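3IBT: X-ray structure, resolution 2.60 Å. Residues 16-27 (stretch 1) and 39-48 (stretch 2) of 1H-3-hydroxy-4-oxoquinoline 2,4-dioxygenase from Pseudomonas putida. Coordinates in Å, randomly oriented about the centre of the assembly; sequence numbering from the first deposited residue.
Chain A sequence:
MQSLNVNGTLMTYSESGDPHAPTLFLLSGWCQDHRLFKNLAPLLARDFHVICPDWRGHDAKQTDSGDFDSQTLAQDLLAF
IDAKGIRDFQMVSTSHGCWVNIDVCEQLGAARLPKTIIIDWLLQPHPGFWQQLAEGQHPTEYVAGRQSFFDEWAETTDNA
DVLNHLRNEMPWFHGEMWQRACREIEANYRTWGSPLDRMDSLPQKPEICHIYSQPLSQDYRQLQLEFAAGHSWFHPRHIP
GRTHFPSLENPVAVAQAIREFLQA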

# COMPACT_ATOMS: atom_id res chain seq x y z
N SER A 16 9.81 2.76 14.97
CA SER A 16 9.18 2.35 16.20
C SER A 16 9.54 0.93 16.54
O SER A 16 9.15 0.00 15.85
CB SER A 16 7.67 2.54 16.09
OG SER A 16 7.35 3.89 16.41
N GLY A 17 10.31 0.76 17.60
CA GLY A 17 10.69 -0.56 18.01
C GLY A 17 12.19 -0.67 18.18
O GLY A 17 12.95 0.32 18.07
N ASP A 18 12.59 -1.90 18.47
CA ASP A 18 13.97 -2.25 18.72
C ASP A 18 14.69 -2.52 17.39
O ASP A 18 14.35 -3.49 16.70
CB ASP A 18 13.97 -3.51 19.58
CG ASP A 18 15.33 -3.93 20.00
OD1 ASP A 18 16.33 -3.44 19.41
OD2 ASP A 18 15.40 -4.75 20.94
N PRO A 19 15.71 -1.70 17.05
CA PRO A 19 16.25 -1.70 15.68
C PRO A 19 16.79 -3.09 15.31
O PRO A 19 16.66 -3.54 14.16
CB PRO A 19 17.40 -0.67 15.76
CG PRO A 19 17.81 -0.67 17.21
CD PRO A 19 16.51 -0.82 17.94
N HIS A 20 17.36 -3.75 16.32
CA HIS A 20 17.95 -5.07 16.24
C HIS A 20 16.85 -6.08 16.59
O HIS A 20 16.95 -6.86 17.54
CB HIS A 20 19.16 -5.14 17.21
CG HIS A 20 19.99 -6.39 17.08
ND1 HIS A 20 20.02 -7.16 15.91
CD2 HIS A 20 20.83 -6.99 17.98
CE1 HIS A 20 20.84 -8.19 16.10
NE2 HIS A 20 21.35 -8.11 17.34
N ALA A 21 15.77 -6.00 15.82
CA ALA A 21 14.67 -6.96 15.84
C ALA A 21 14.21 -7.10 14.37
O ALA A 21 14.66 -6.33 13.52
CB ALA A 21 13.52 -6.46 16.74
N PRO A 22 13.36 -8.10 14.06
CA PRO A 22 12.99 -8.30 12.66
C PRO A 22 12.41 -7.02 12.04
O PRO A 22 11.43 -6.47 12.57
CB PRO A 22 11.93 -9.40 12.72
CG PRO A 22 12.16 -10.09 14.00
CD PRO A 22 12.70 -9.08 14.94
N THR A 23 13.02 -6.54 10.96
CA THR A 23 12.63 -5.28 10.35
C THR A 23 11.46 -5.45 9.38
O THR A 23 11.44 -6.40 8.57
CB THR A 23 13.82 -4.56 9.71
OG1 THR A 23 14.87 -4.44 10.68
CG2 THR A 23 13.42 -3.16 9.22
N LEU A 24 10.50 -4.53 9.50
CA LEU A 24 9.21 -4.62 8.85
C LEU A 24 8.85 -3.24 8.37
O LEU A 24 8.77 -2.31 9.17
CB LEU A 24 8.16 -5.05 9.86
CG LEU A 24 6.97 -5.87 9.37
CD1 LEU A 24 6.00 -6.12 10.51
CD2 LEU A 24 6.27 -5.18 8.25
N PHE A 25 8.64 -3.09 7.07
CA PHE A 25 8.28 -1.79 6.51
C PHE A 25 6.77 -1.66 6.37
O PHE A 25 6.10 -2.59 5.83
CB PHE A 25 8.90 -1.62 5.13
CG PHE A 25 10.31 -1.14 5.14
CD1 PHE A 25 11.35 -2.04 5.08
CD2 PHE A 25 10.59 0.23 5.19
CE1 PHE A 25 12.70 -1.59 5.08
CE2 PHE A 25 11.93 0.71 5.20
CZ PHE A 25 13.00 -0.20 5.14
N LEU A 26 6.24 -0.53 6.83
CA LEU A 26 4.83 -0.25 6.60
C LEU A 26 4.65 0.82 5.53
O LEU A 26 4.84 2.00 5.82
CB LEU A 26 4.12 0.12 7.91
CG LEU A 26 3.81 -0.98 8.94
CD1 LEU A 26 2.64 -0.53 9.81
CD2 LEU A 26 3.47 -2.33 8.31
N LEU A 27 4.26 0.41 4.31
CA LEU A 27 4.21 1.29 3.10
C LEU A 27 2.80 1.64 2.64
O LEU A 27 2.01 0.75 2.31
CB LEU A 27 4.89 0.62 1.90
CG LEU A 27 6.29 0.04 2.05
CD1 LEU A 27 6.64 -0.94 0.89
CD2 LEU A 27 7.29 1.17 2.20
N ASN A 39 -2.57 3.37 14.02
CA ASN A 39 -3.15 2.39 14.97
C ASN A 39 -2.39 1.10 14.94
O ASN A 39 -2.15 0.52 15.98
CB ASN A 39 -4.63 2.12 14.72
CG ASN A 39 -5.51 3.34 14.97
OD1 ASN A 39 -5.15 4.25 15.75
ND2 ASN A 39 -6.67 3.37 14.30
N LEU A 40 -1.94 0.69 13.76
CA LEU A 40 -1.30 -0.61 13.59
C LEU A 40 0.16 -0.68 14.06
O LEU A 40 0.62 -1.68 14.62
CB LEU A 40 -1.47 -1.04 12.13
CG LEU A 40 -0.55 -2.09 11.58
CD1 LEU A 40 -0.76 -3.38 12.34
CD2 LEU A 40 -0.89 -2.20 10.16
N ALA A 41 0.89 0.40 13.85
CA ALA A 41 2.30 0.43 14.18
C ALA A 41 2.59 0.25 15.65
O ALA A 41 3.42 -0.59 15.97
CB ALA A 41 2.99 1.69 13.65
N PRO A 42 1.93 1.01 16.56
CA PRO A 42 2.31 0.80 17.97
C PRO A 42 2.10 -0.64 18.42
O PRO A 42 2.80 -1.08 19.30
CB PRO A 42 1.38 1.76 18.72
CG PRO A 42 1.11 2.82 17.74
CD PRO A 42 0.89 2.05 16.46
N LEU A 43 1.19 -1.36 17.78
CA LEU A 43 0.98 -2.76 18.09
C LEU A 43 2.18 -3.59 17.64
O LEU A 43 2.73 -4.37 18.43
CB LEU A 43 -0.32 -3.29 17.48
CG LEU A 43 -1.63 -2.57 17.82
CD1 LEU A 43 -2.84 -3.27 17.28
CD2 LEU A 43 -1.76 -2.38 19.33
N LEU A 44 2.62 -3.43 16.39
CA LEU A 44 3.73 -4.22 15.87
C LEU A 44 5.09 -3.81 16.46
O LEU A 44 6.11 -4.43 16.13
CB LEU A 44 3.80 -4.14 14.35
CG LEU A 44 2.59 -4.53 13.51
CD1 LEU A 44 2.74 -4.09 12.04
CD2 LEU A 44 2.31 -6.01 13.60
N ALA A 45 5.13 -2.76 17.29
CA ALA A 45 6.41 -2.27 17.85
C ALA A 45 6.95 -3.19 18.97
O ALA A 45 8.05 -2.98 19.50
CB ALA A 45 6.29 -0.84 18.35
N ARG A 46 6.15 -4.20 19.28
CA ARG A 46 6.44 -5.17 20.30
C ARG A 46 7.42 -6.20 19.74
O ARG A 46 8.37 -6.61 20.43
CB ARG A 46 5.10 -5.83 20.69
CG ARG A 46 5.03 -6.59 22.03
CD ARG A 46 3.68 -7.42 22.12
NE ARG A 46 3.44 -8.36 20.99
CZ ARG A 46 2.46 -9.28 20.93
NH1 ARG A 46 1.58 -9.42 21.93
NH2 ARG A 46 2.37 -10.09 19.85
N ASP A 47 7.18 -6.59 18.47
CA ASP A 47 7.81 -7.76 17.85
C ASP A 47 8.82 -7.40 16.81
O ASP A 47 9.85 -8.05 16.67
CB ASP A 47 6.77 -8.66 17.22
CG ASP A 47 5.74 -9.13 18.21
OD1 ASP A 47 6.12 -9.25 19.39
OD2 ASP A 47 4.57 -9.36 17.84
N PHE A 48 8.51 -6.33 16.09
CA PHE A 48 9.28 -5.93 14.95
C PHE A 48 9.92 -4.57 15.12
O PHE A 48 9.51 -3.79 15.96
CB PHE A 48 8.33 -5.80 13.81
CG PHE A 48 7.65 -7.04 13.48
CD1 PHE A 48 6.41 -7.32 14.02
CD2 PHE A 48 8.22 -7.93 12.59
CE1 PHE A 48 5.77 -8.47 13.69
CE2 PHE A 48 7.57 -9.08 12.26
CZ PHE A 48 6.35 -9.34 12.81

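The contact between residues 16-27 and 39-48 rests on packing alone: no hydrogen bond crosses it, 518 Å² is buried, summed over both sides, and every side-chain-to-side-chain pair described here is apolar. The strand of residues 23-27 and the weakly bonded helix at about 40-44 run almost exactly antiparallel, with 176° between their N-to-C directions. Their axes come no closer than 10.8 Å, a gap wide enough for side chains from both elements to fill. The backbones draw much nearer outside these elements, where the CA atoms of Gly 17 and Ala 45 lie 4.6 Å apart and those of Pro 22 and Phe 48 lie 5.0 Å apart.

Phe 48 has the largest covered area, 111 Å². Its CA-to-CB bond points sideways, and chi1 of -61° (m) with chi2 of 94° sets the ring so that one face receives Leu 24. The evidence for a CH-pi contact is direct: Leu 24 CD1 sits 3.5 Å from the centroid of the Phe 48 ring, only 11° off the ring normal, so the methyl group lies nearly over the middle of the pi cloud. Pro 22 approaches differently. Its carbonyl O lies at the ring edge, near the ring plane, and comes within 3.3 Å of Phe 48 CA, while Pro 22 CB is 4.0 Å from Phe 48 CD2. The backbone of Phe 48 is anchored within its own stretch by a hydrogen bond from Phe 48 N to Leu 44 O, 3.1 Å long.

Leu 24, with 66 Å² covered, links this aromatic contact to the helix. Its chi1 of -149° lies between wells, and the same CD1 that rests on the ring is 4.1 Å from Leu 44 CD1. Leu 26 follows two residues later, and since side chains alternate along a strand, it too points toward the other stretch, whereas Thr 23 points away and Phe 25 and Leu 27 are out of reach. Leu 26, with 62 Å² covered, places CD2 at 4.2 Å from Leu 44 CD1 and CD1 at 3.9 Å from Leu 40 CD2; the same CD1 is 4.4 Å from Ala 41 CB. The order of partners reflects the antiparallel run: Leu 24 meets Phe 48 and Leu 44, and Leu 26 meets Leu 44, Ala 41 and Leu 40, so Leu 44 is shared and the partners step back along stretch 2. These methyl-to-methyl distances are ordinary van der Waals separations, and the burial of all four leucines favours the pairing through the hydrophobic effect.

At the more exposed end, Ser 16 O meets Ala 45 CB at 3.9 Å. Gly 17 adopts phi/psi of 128/-175, where a CB would jam against the preceding carbonyl; an ideal CB would also lie 2.5 Å from Phe 48 O, a clash. Lacking one, Gly 17 leaves its CA 4.0 Å from Phe 48 O, and 3.9 Å separate Gly 17 CA from Ala 45 O.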